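PDB 5B04: translation initiation factor eIF2B subunit epsilon from Schizosaccharomyces pombe, which is a subunit of the eIF2B complex, which catalyses exchange of GDP for GTP on the gamma subunit of the initiation factor eIF2. Local coordinates for residues Q19-S24 / S121-V126; S132-N137 / K267-A272; N152-M157 / K245-G250; S174-I179 / L212-D217. One frame throughout, in Å; residues are numbered along the deposited sequence.

Contact 1 of 4, residues Q19-S24 / S121-V126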
# COMPACT_ATOMS: atom_id res chain seq x y z
N GLN I 19 -7.64 59.94 2.91
CA GLN I 19 -8.99 60.32 3.26
C GLN I 19 -9.94 60.10 2.10
O GLN I 19 -9.51 60.05 0.96
CB GLN I 19 -9.04 61.77 3.67
CG GLN I 19 -8.33 62.70 2.71
CD GLN I 19 -7.92 64.01 3.33
OE1 GLN I 19 -7.47 64.91 2.63
NE2 GLN I 19 -8.05 64.12 4.63
N ALA I 20 -11.23 59.96 2.38
CA ALA I 20 -12.15 59.57 1.32
C ALA I 20 -13.36 60.47 1.31
O ALA I 20 -13.84 60.91 2.36
CB ALA I 20 -12.57 58.12 1.49
N ILE I 21 -13.85 60.76 0.11
CA ILE I 21 -15.02 61.62 -0.05
C ILE I 21 -16.18 60.83 -0.64
O ILE I 21 -16.17 60.48 -1.82
CB ILE I 21 -14.70 62.82 -0.95
CG1 ILE I 21 -13.54 63.63 -0.37
CG2 ILE I 21 -15.93 63.69 -1.13
CD1 ILE I 21 -13.78 64.10 1.05
N VAL I 22 -17.18 60.56 0.19
CA VAL I 22 -18.35 59.82 -0.24
C VAL I 22 -19.50 60.76 -0.57
O VAL I 22 -20.04 61.43 0.31
CB VAL I 22 -18.81 58.81 0.83
CG1 VAL I 22 -20.00 58.01 0.31
CG2 VAL I 22 -17.67 57.89 1.22
N LEU I 23 -19.89 60.80 -1.84
CA LEU I 23 -21.04 61.58 -2.24
C LEU I 23 -22.31 60.76 -2.15
O LEU I 23 -22.81 60.25 -3.16
CB LEU I 23 -20.88 62.12 -3.66
CG LEU I 23 -20.31 63.53 -3.78
CD1 LEU I 23 -18.81 63.54 -3.56
CD2 LEU I 23 -20.67 64.13 -5.13
N SER I 24 -22.84 60.62 -0.94
CA SER I 24 -24.14 60.00 -0.74
C SER I 24 -25.20 60.88 -1.37
O SER I 24 -24.91 62.00 -1.81
CB SER I 24 -24.42 59.78 0.74
OG SER I 24 -25.68 59.15 0.94
N SER I 121 -3.22 65.46 1.41
CA SER I 121 -2.85 64.31 0.59
C SER I 121 -3.56 63.92 -0.67
O SER I 121 -3.90 64.76 -1.46
CB SER I 121 -2.79 63.18 1.60
OG SER I 121 -4.11 62.82 1.96
N ASP I 122 -3.80 62.62 -0.84
CA ASP I 122 -4.57 62.14 -1.95
C ASP I 122 -5.79 61.56 -1.30
O ASP I 122 -5.72 61.03 -0.22
CB ASP I 122 -3.96 60.99 -2.71
CG ASP I 122 -2.53 61.19 -2.98
OD1 ASP I 122 -1.76 61.24 -2.02
OD2 ASP I 122 -2.17 61.31 -4.15
N PHE I 123 -6.92 61.69 -1.97
CA PHE I 123 -8.18 61.19 -1.45
C PHE I 123 -8.95 60.34 -2.44
O PHE I 123 -8.79 60.48 -3.66
CB PHE I 123 -9.00 62.42 -1.04
CG PHE I 123 -9.40 63.30 -2.19
CD1 PHE I 123 -8.52 64.23 -2.71
CD2 PHE I 123 -10.67 63.20 -2.75
CE1 PHE I 123 -8.89 65.04 -3.77
CE2 PHE I 123 -11.05 64.01 -3.80
CZ PHE I 123 -10.16 64.93 -4.31
N ILE I 124 -9.77 59.44 -1.91
CA ILE I 124 -10.60 58.57 -2.73
C ILE I 124 -11.98 59.19 -2.92
O ILE I 124 -12.71 59.39 -1.96
CB ILE I 124 -10.73 57.18 -2.10
CG1 ILE I 124 -9.35 56.52 -1.98
CG2 ILE I 124 -11.67 56.31 -2.93
CD1 ILE I 124 -9.31 55.37 -1.01
N LEU I 125 -12.32 59.48 -4.17
CA LEU I 125 -13.59 60.12 -4.48
C LEU I 125 -14.60 59.11 -5.02
O LEU I 125 -14.35 58.44 -6.03
CB LEU I 125 -13.39 61.25 -5.49
CG LEU I 125 -14.66 61.97 -5.95
CD1 LEU I 125 -15.41 62.55 -4.76
CD2 LEU I 125 -14.31 63.07 -6.94
N VAL I 126 -15.75 59.02 -4.35
CA VAL I 126 -16.78 58.05 -4.72
C VAL I 126 -18.17 58.69 -4.72
O VAL I 126 -18.57 59.33 -3.75
CB VAL I 126 -16.78 56.85 -3.75
CG1 VAL I 126 -18.10 56.10 -3.82
CG2 VAL I 126 -15.61 55.92 -4.06
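The F123 ring meets I21 obliquely, with CG1 of I21 3.8 Å from ring atom CD2. The Q19 amide plane is turned 62° from that ring and makes no stack: the chain of Q19 passes F123 with its CG 3.8 Å from F123 CB, while OE1 is taken by the backbone N of T120. F123 CG sits between the backbone N and carbonyl carbon (chi1 65°), and L110 of helix 108-115 also packs against F123. On the same face L125 CD1 bridges two residues of the other strand, 3.8 Å from I21 CG2 and 3.7 Å from L23 CD1. The opposite face carries A20, V22, I124 and V126; the first three pack on helix 50-61, and A20 CB lies 4.1 Å from I124 CB. The backbones run parallel, 14° apart. I21 uses both its N-H and its C=O, N to I124 O (2.7 Å) and O to V126 N (3.0 Å); Q19 O takes I124 N, and L23 N gives a nearly straight bond to V126 O. With strand 65-70 on the other edge of 19-23, peptide polarity is spent inside the sheet and both faces are left largely to hydrocarbon, Q19 being the polar exception among the paired residues, as in the parallel core of a nucleotidyltransferase-like (GT-A) domain.

Contact 2 of 4, residues S132-N137 / K267-A272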
# COMPACT_ATOMS: atom_id res chain seq x y z
N SER I 132 -17.18 46.43 -2.92
CA SER I 132 -15.91 45.96 -3.43
C SER I 132 -15.02 45.34 -2.37
O SER I 132 -14.95 45.82 -1.24
CB SER I 132 -15.16 47.11 -4.11
OG SER I 132 -13.96 46.65 -4.71
N ASN I 133 -14.34 44.26 -2.75
CA ASN I 133 -13.32 43.65 -1.92
C ASN I 133 -11.93 43.95 -2.47
O ASN I 133 -10.94 43.34 -2.07
CB ASN I 133 -13.53 42.14 -1.81
CG ASN I 133 -13.73 41.48 -3.16
OD1 ASN I 133 -13.63 42.13 -4.20
ND2 ASN I 133 -14.01 40.18 -3.15
N VAL I 134 -11.88 44.90 -3.41
CA VAL I 134 -10.61 45.33 -4.00
C VAL I 134 -9.80 46.15 -3.01
O VAL I 134 -10.24 47.21 -2.57
CB VAL I 134 -10.84 46.18 -5.28
CG1 VAL I 134 -9.54 46.85 -5.70
CG2 VAL I 134 -11.40 45.32 -6.40
N PRO I 135 -8.60 45.66 -2.66
CA PRO I 135 -7.70 46.43 -1.80
C PRO I 135 -7.04 47.56 -2.59
O PRO I 135 -6.32 47.30 -3.56
CB PRO I 135 -6.67 45.38 -1.35
CG PRO I 135 -6.65 44.38 -2.46
CD PRO I 135 -8.05 44.34 -3.01
N LEU I 136 -7.28 48.80 -2.17
CA LEU I 136 -6.75 49.95 -2.88
C LEU I 136 -5.33 50.29 -2.44
O LEU I 136 -4.71 51.19 -2.98
CB LEU I 136 -7.65 51.17 -2.68
CG LEU I 136 -8.94 51.22 -3.49
CD1 LEU I 136 -9.61 52.57 -3.31
CD2 LEU I 136 -8.66 50.94 -4.96
N ASN I 137 -4.84 49.55 -1.45
CA ASN I 137 -3.53 49.81 -0.87
C ASN I 137 -2.42 49.84 -1.91
O ASN I 137 -1.63 50.78 -1.95
CB ASN I 137 -3.22 48.77 0.21
CG ASN I 137 -2.09 49.19 1.12
OD1 ASN I 137 -0.92 49.10 0.76
ND2 ASN I 137 -2.44 49.66 2.31
N LYS I 267 -7.65 43.06 -12.17
CA LYS I 267 -7.92 41.81 -12.84
C LYS I 267 -8.49 40.77 -11.90
O LYS I 267 -8.58 39.62 -12.25
CB LYS I 267 -6.65 41.31 -13.47
CG LYS I 267 -6.43 41.84 -14.87
CD LYS I 267 -5.00 42.26 -15.12
CE LYS I 267 -4.86 42.84 -16.51
NZ LYS I 267 -4.73 41.75 -17.51
N GLU I 268 -8.75 41.15 -10.67
CA GLU I 268 -9.17 40.19 -9.70
C GLU I 268 -10.23 40.86 -8.92
O GLU I 268 -10.58 41.96 -9.23
CB GLU I 268 -8.00 39.64 -8.93
CG GLU I 268 -6.65 39.78 -9.60
CD GLU I 268 -5.60 40.17 -8.60
OE1 GLU I 268 -5.35 39.36 -7.69
OE2 GLU I 268 -5.05 41.29 -8.73
N ASN I 269 -10.75 40.20 -7.92
CA ASN I 269 -11.77 40.78 -7.09
C ASN I 269 -13.09 41.14 -7.71
O ASN I 269 -13.59 40.41 -8.56
CB ASN I 269 -11.07 41.81 -6.23
CG ASN I 269 -9.89 41.24 -5.51
OD1 ASN I 269 -9.99 40.22 -4.86
ND2 ASN I 269 -8.77 41.92 -5.59
N TYR I 270 -13.62 42.28 -7.30
CA TYR I 270 -14.96 42.68 -7.63
C TYR I 270 -15.03 44.14 -7.41
O TYR I 270 -14.46 44.64 -6.46
CB TYR I 270 -16.09 42.00 -6.89
CG TYR I 270 -17.46 42.35 -7.35
CD1 TYR I 270 -17.93 41.91 -8.54
CD2 TYR I 270 -18.29 43.10 -6.58
CE1 TYR I 270 -19.18 42.22 -8.95
CE2 TYR I 270 -19.55 43.42 -6.99
CZ TYR I 270 -19.98 42.97 -8.16
OH TYR I 270 -21.22 43.28 -8.58
N ALA I 271 -15.75 44.86 -8.24
CA ALA I 271 -16.08 46.22 -7.81
C ALA I 271 -17.28 46.70 -8.60
O ALA I 271 -17.38 46.42 -9.76
CB ALA I 271 -14.96 47.20 -8.00
N ALA I 272 -18.18 47.44 -7.97
CA ALA I 272 -19.36 47.96 -8.61
C ALA I 272 -20.00 49.00 -7.76
O ALA I 272 -19.76 49.05 -6.59
CB ALA I 272 -20.33 46.85 -8.88
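S132 and Y270 join by a side-chain-to-backbone hydrogen bond in a mostly buried contact, at the end of a two-stranded antiparallel ribbon, 130-132 with 271-273, where the chain leaves for helix 137-147. S132 OG, anti to its own backbone N (chi1 -175°), reaches Y270 O at 2.7 Å in the plane of that carbonyl, and the OG also lies 3.5 Å from A271 CB. The same oxygen accepts V134 N at 3.0 Å, so one hydroxyl both closes a turn and ties it to the other segment. Past the turn V134 CG2 crosses N269 obliquely, 3.5 Å from its CB, and P135 CD meets N269 ND2 at 3.6 Å, the two side chains at about a right angle. N133 brings OD1 to 3.3 Å from N269 CB, with the two amide planes 67° apart; its ND2 is held by the carbonyl of Y293. Subunit beta borders the contact: D340 of that chain accepts N269 N, and the ring of its F345 meets the ring of Y270, whose OH bonds D286 of its own chain. The S132 hydroxyl with V134 N two residues on is an ST turn, here placed where a beta ribbon passes into the loop before a helix.

Contact 3 of 4, residues N152-M157 / K245-G250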
# COMPACT_ATOMS: atom_id res chain seq x y z
N ASN I 152 2.06 66.42 -12.12
CA ASN I 152 0.98 66.68 -13.06
C ASN I 152 0.11 65.45 -13.28
O ASN I 152 -0.88 65.50 -14.02
CB ASN I 152 1.53 67.18 -14.39
CG ASN I 152 2.17 68.56 -14.28
OD1 ASN I 152 1.69 69.41 -13.54
ND2 ASN I 152 3.25 68.78 -15.02
N ALA I 153 0.47 64.35 -12.63
CA ALA I 153 -0.38 63.16 -12.61
C ALA I 153 -1.47 63.37 -11.57
O ALA I 153 -1.23 63.23 -10.37
CB ALA I 153 0.44 61.92 -12.30
N ILE I 154 -2.67 63.71 -12.03
CA ILE I 154 -3.72 64.19 -11.15
C ILE I 154 -4.57 63.08 -10.52
O ILE I 154 -4.78 63.07 -9.31
CB ILE I 154 -4.65 65.16 -11.90
CG1 ILE I 154 -3.86 66.38 -12.37
CG2 ILE I 154 -5.80 65.60 -11.02
CD1 ILE I 154 -3.06 67.03 -11.26
N MET I 155 -5.06 62.15 -11.34
CA MET I 155 -5.99 61.16 -10.84
C MET I 155 -5.77 59.76 -11.43
O MET I 155 -5.45 59.62 -12.61
CB MET I 155 -7.43 61.62 -11.11
CG MET I 155 -8.51 60.58 -10.87
SD MET I 155 -10.17 61.24 -11.11
CE MET I 155 -10.37 61.08 -12.89
N THR I 156 -5.92 58.74 -10.59
CA THR I 156 -5.85 57.36 -11.02
C THR I 156 -7.25 56.73 -11.02
O THR I 156 -7.90 56.66 -9.98
CB THR I 156 -4.92 56.52 -10.13
OG1 THR I 156 -3.57 56.97 -10.29
CG2 THR I 156 -5.01 55.05 -10.50
N MET I 157 -7.70 56.29 -12.19
CA MET I 157 -9.03 55.70 -12.32
C MET I 157 -9.00 54.19 -12.13
O MET I 157 -8.44 53.46 -12.95
CB MET I 157 -9.63 56.05 -13.68
CG MET I 157 -9.87 57.54 -13.89
SD MET I 157 -10.64 57.91 -15.48
CE MET I 157 -9.31 57.49 -16.60
N LYS I 245 -17.22 63.52 -18.08
CA LYS I 245 -17.34 64.23 -19.35
C LYS I 245 -16.99 65.71 -19.22
O LYS I 245 -16.92 66.43 -20.22
CB LYS I 245 -18.76 64.07 -19.91
CG LYS I 245 -18.86 64.34 -21.41
CD LYS I 245 -19.53 63.20 -22.16
CE LYS I 245 -20.57 62.49 -21.30
NZ LYS I 245 -21.44 61.59 -22.11
N ASP I 246 -16.75 66.16 -17.99
CA ASP I 246 -16.27 67.53 -17.79
C ASP I 246 -14.79 67.52 -17.40
O ASP I 246 -13.97 68.17 -18.05
CB ASP I 246 -17.10 68.25 -16.72
CG ASP I 246 -18.53 68.49 -17.15
OD1 ASP I 246 -18.80 68.44 -18.37
OD2 ASP I 246 -19.38 68.73 -16.27
N PHE I 247 -14.46 66.79 -16.34
CA PHE I 247 -13.08 66.76 -15.85
C PHE I 247 -12.16 65.95 -16.76
O PHE I 247 -11.21 66.49 -17.31
CB PHE I 247 -13.03 66.19 -14.43
CG PHE I 247 -11.64 66.07 -13.87
CD1 PHE I 247 -10.95 67.20 -13.46
CD2 PHE I 247 -11.02 64.84 -13.77
CE1 PHE I 247 -9.67 67.10 -12.95
CE2 PHE I 247 -9.74 64.73 -13.26
CZ PHE I 247 -9.06 65.86 -12.85
N VAL I 248 -12.44 64.65 -16.89
CA VAL I 248 -11.60 63.76 -17.69
C VAL I 248 -11.50 64.23 -19.14
O VAL I 248 -10.41 64.26 -19.71
CB VAL I 248 -12.13 62.31 -17.66
CG1 VAL I 248 -11.47 61.47 -18.73
CG2 VAL I 248 -11.91 61.70 -16.28
N TYR I 249 -12.64 64.60 -19.72
CA TYR I 249 -12.66 65.15 -21.07
C TYR I 249 -11.74 66.36 -21.17
O TYR I 249 -10.95 66.47 -22.10
CB TYR I 249 -14.09 65.52 -21.48
CG TYR I 249 -14.17 66.33 -22.76
CD1 TYR I 249 -14.13 65.70 -24.00
CD2 TYR I 249 -14.30 67.71 -22.73
CE1 TYR I 249 -14.21 66.43 -25.17
CE2 TYR I 249 -14.37 68.45 -23.90
CZ TYR I 249 -14.33 67.80 -25.11
OH TYR I 249 -14.41 68.54 -26.27
N GLY I 250 -11.86 67.26 -20.20
CA GLY I 250 -11.06 68.47 -20.17
C GLY I 250 -9.58 68.21 -20.02
O GLY I 250 -8.75 68.91 -20.60
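I154 is the first residue of strand 153-157 to touch helix 245-250, its CG2 lying in the plane of the F247 ring at the edge, 3.7 Å from CZ. The contact packs helix 243-252 on strand 153-161 of the central mixed sheet, where that strand lies between 212-226 and 260-266. The backbone of I154 has a psi of -49°, unlike the extended residues around it, and the CB atoms of I154 and M155 both point to the helix although they are consecutive. I154 also packs on V230 and L233 of helix 229-236. M155 carries more of the contact. Its chain is extended as far as SD and turns at the last torsion (chi3 84°), which sets CE near the plane of the F247 ring at its edge, 3.7 Å from CE2. M155 and F247 slide past each other in opposite directions, and the sulphur stands 5.2 Å from the ring centroid in an oblique Met-aromatic contact. CE also meets V248 CG2 at 3.8 Å, these two side chains crossing at about a right angle. M157, two residues on, reaches the same valine methyl with SD, 4.1 Å from V248 CG2. F247 has CG anti to its backbone N, and its ring meets that of F234, with the planes about 20° apart. Strand and helix axes are 11.1 Å apart at closest, a gap spanned by side chains with no hydrogen bond between the segments. Cohesion here is therefore hydrophobic and dispersive, with the sulphur of M155 adding a polarisable partner to the ring.

Contact 4 of 4, residues S174-I179 / L212-D217; sequences SSVFVI and LEVRND
F177 and R215 form one of the hydrogen-bonded pairs of an antiparallel beta ladder between strands 175-179 and 212-215, part of the large mixed sheet of the nucleotidyltransferase-like domain. R215 N gives a 2.7 Å bond to F177 O, and F177 N returns one of 3.1 Å to R215 O. I179 and E213 repeat the pattern, E213 N to I179 O at 2.8 Å and I179 N to E213 O. V178 and V214 between them are a non-hydrogen-bonded pair: their side chains lie side by side, pointing the same way, with CG2 atoms 3.8 Å apart. On this face V176 CG1 touches V214 CG1, and V178 CG1 meets L212 CD2 at 3.9 Å. The other face holds F177, I179, E213 and R215. R215 bends at chi3 (67°) and grips D217 side-on: NE binds OD1 and NH2 binds OD2 at 2.8 Å, both nearly in the guanidinium plane and both on syn lone pairs of the carboxylate. E213 OE1 stands 4.1 Å above that plane, toward its rim, and makes a salt bridge with R230 of subunit gamma, while E161 is a second partner of R215 NH2. R215 NH2 also comes close to NH1 of that R230, a like-charge approach the clustered acids probably offset. Strand 175-179 runs between 186-191 and 212-226, and F177 reaches across to M157 and V159 of strand 153-161 and C263 of strand 260-266. Residues L212 to R215 also pair antiparallel with a strand of subunit gamma, so the sheet continues from one subunit into the next.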
# COMPACT_ATOMS: atom_id res chain seq x y z
N SER I 174 -20.12 51.25 -19.16
CA SER I 174 -19.72 50.96 -20.53
C SER I 174 -19.00 52.15 -21.15
O SER I 174 -19.62 53.13 -21.56
CB SER I 174 -20.94 50.58 -21.38
OG SER I 174 -20.55 50.25 -22.70
N SER I 175 -17.67 52.05 -21.23
CA SER I 175 -16.86 53.12 -21.78
C SER I 175 -15.64 52.57 -22.51
O SER I 175 -15.15 51.49 -22.20
CB SER I 175 -16.41 54.08 -20.67
OG SER I 175 -17.51 54.54 -19.91
N VAL I 176 -15.15 53.33 -23.49
CA VAL I 176 -13.94 52.94 -24.22
C VAL I 176 -12.72 53.65 -23.65
O VAL I 176 -12.66 54.88 -23.61
CB VAL I 176 -14.05 53.26 -25.72
CG1 VAL I 176 -12.73 52.97 -26.42
CG2 VAL I 176 -15.17 52.45 -26.35
N PHE I 177 -11.75 52.86 -23.20
CA PHE I 177 -10.49 53.40 -22.70
C PHE I 177 -9.36 53.12 -23.69
O PHE I 177 -9.29 52.04 -24.27
CB PHE I 177 -10.14 52.80 -21.34
CG PHE I 177 -11.01 53.30 -20.21
CD1 PHE I 177 -12.30 52.82 -20.04
CD2 PHE I 177 -10.53 54.24 -19.32
CE1 PHE I 177 -13.09 53.28 -19.00
CE2 PHE I 177 -11.31 54.70 -18.28
CZ PHE I 177 -12.60 54.22 -18.12
N VAL I 178 -8.48 54.10 -23.88
CA VAL I 178 -7.27 53.89 -24.65
C VAL I 178 -6.07 54.16 -23.76
O VAL I 178 -5.80 55.31 -23.40
CB VAL I 178 -7.21 54.78 -25.90
CG1 VAL I 178 -5.90 54.57 -26.64
CG2 VAL I 178 -8.40 54.49 -26.81
N ILE I 179 -5.35 53.11 -23.40
CA ILE I 179 -4.34 53.19 -22.36
C ILE I 179 -2.94 52.84 -22.87
O ILE I 179 -2.78 51.92 -23.67
CB ILE I 179 -4.69 52.26 -21.18
CG1 ILE I 179 -6.20 52.19 -20.99
CG2 ILE I 179 -4.01 52.73 -19.91
CD1 ILE I 179 -6.63 51.32 -19.82
N LEU I 212 -0.30 51.02 -27.38
CA LEU I 212 -1.59 51.58 -27.02
C LEU I 212 -2.65 50.51 -27.04
O LEU I 212 -2.78 49.80 -28.02
CB LEU I 212 -2.12 52.77 -27.79
CG LEU I 212 -1.55 54.12 -27.43
CD1 LEU I 212 -2.00 55.15 -28.44
CD2 LEU I 212 -2.01 54.53 -26.06
N GLU I 213 -3.42 50.41 -25.97
CA GLU I 213 -4.49 49.44 -25.91
C GLU I 213 -5.85 50.09 -25.86
O GLU I 213 -6.15 50.81 -24.94
CB GLU I 213 -4.31 48.56 -24.69
CG GLU I 213 -5.08 47.26 -24.72
CD GLU I 213 -4.65 46.31 -23.64
OE1 GLU I 213 -4.97 45.11 -23.72
OE2 GLU I 213 -3.99 46.75 -22.70
N VAL I 214 -6.68 49.79 -26.84
CA VAL I 214 -8.07 50.23 -26.88
C VAL I 214 -8.95 49.17 -26.23
O VAL I 214 -9.06 48.05 -26.72
CB VAL I 214 -8.55 50.48 -28.32
CG1 VAL I 214 -10.00 50.94 -28.32
CG2 VAL I 214 -7.65 51.50 -29.00
N ARG I 215 -9.57 49.53 -25.11
CA ARG I 215 -10.28 48.54 -24.30
C ARG I 215 -11.76 48.85 -24.11
O ARG I 215 -12.13 49.84 -23.48
CB ARG I 215 -9.60 48.42 -22.93
CG ARG I 215 -8.11 48.13 -23.02
CD ARG I 215 -7.55 47.68 -21.68
NE ARG I 215 -8.08 46.39 -21.27
CZ ARG I 215 -7.62 45.67 -20.25
NH1 ARG I 215 -6.60 46.12 -19.53
NH2 ARG I 215 -8.16 44.50 -19.96
N ASN I 216 -12.60 47.98 -24.67
CA ASN I 216 -14.04 48.05 -24.46
C ASN I 216 -14.48 46.95 -23.51
O ASN I 216 -15.66 46.65 -23.37
CB ASN I 216 -14.78 47.94 -25.80
CG ASN I 216 -16.26 48.28 -25.69
OD1 ASN I 216 -16.69 48.91 -24.72
ND2 ASN I 216 -17.04 47.85 -26.67
N ASP I 217 -13.50 46.35 -22.84
CA ASP I 217 -13.75 45.24 -21.93
C ASP I 217 -13.71 45.68 -20.47
O ASP I 217 -13.78 44.85 -19.56
CB ASP I 217 -12.74 44.12 -22.16
CG ASP I 217 -11.31 44.55 -21.88
OD1 ASP I 217 -10.91 45.62 -22.39
OD2 ASP I 217 -10.60 43.84 -21.14

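How the contacts relate
Contacts 1, 3 and 4 all reach the same mixed sheet, and strand 212-226 joins them, pairing with 123-127, 153-161 and 175-179. Contact 3 touches contact 4 where M157 CE meets F177 CE2 at 3.8 Å; their centres are 16 Å apart. Contact 1 touches contact 2 through I124 CD1 and L136 CD1, 3.6 Å apart. Contacts 1 and 4 are more distant, centres 25 Å and nearest atoms about 13 Å apart. Along the chain contact 1 closes first, contact 2 then spans a long loop holding contact 3, and contact 4 is nested inside contact 3. Contacts 2 and 4 face partner subunits: contact 2 mainly beta, at E268 to Y270, and contact 4 gamma, mostly along 212-217.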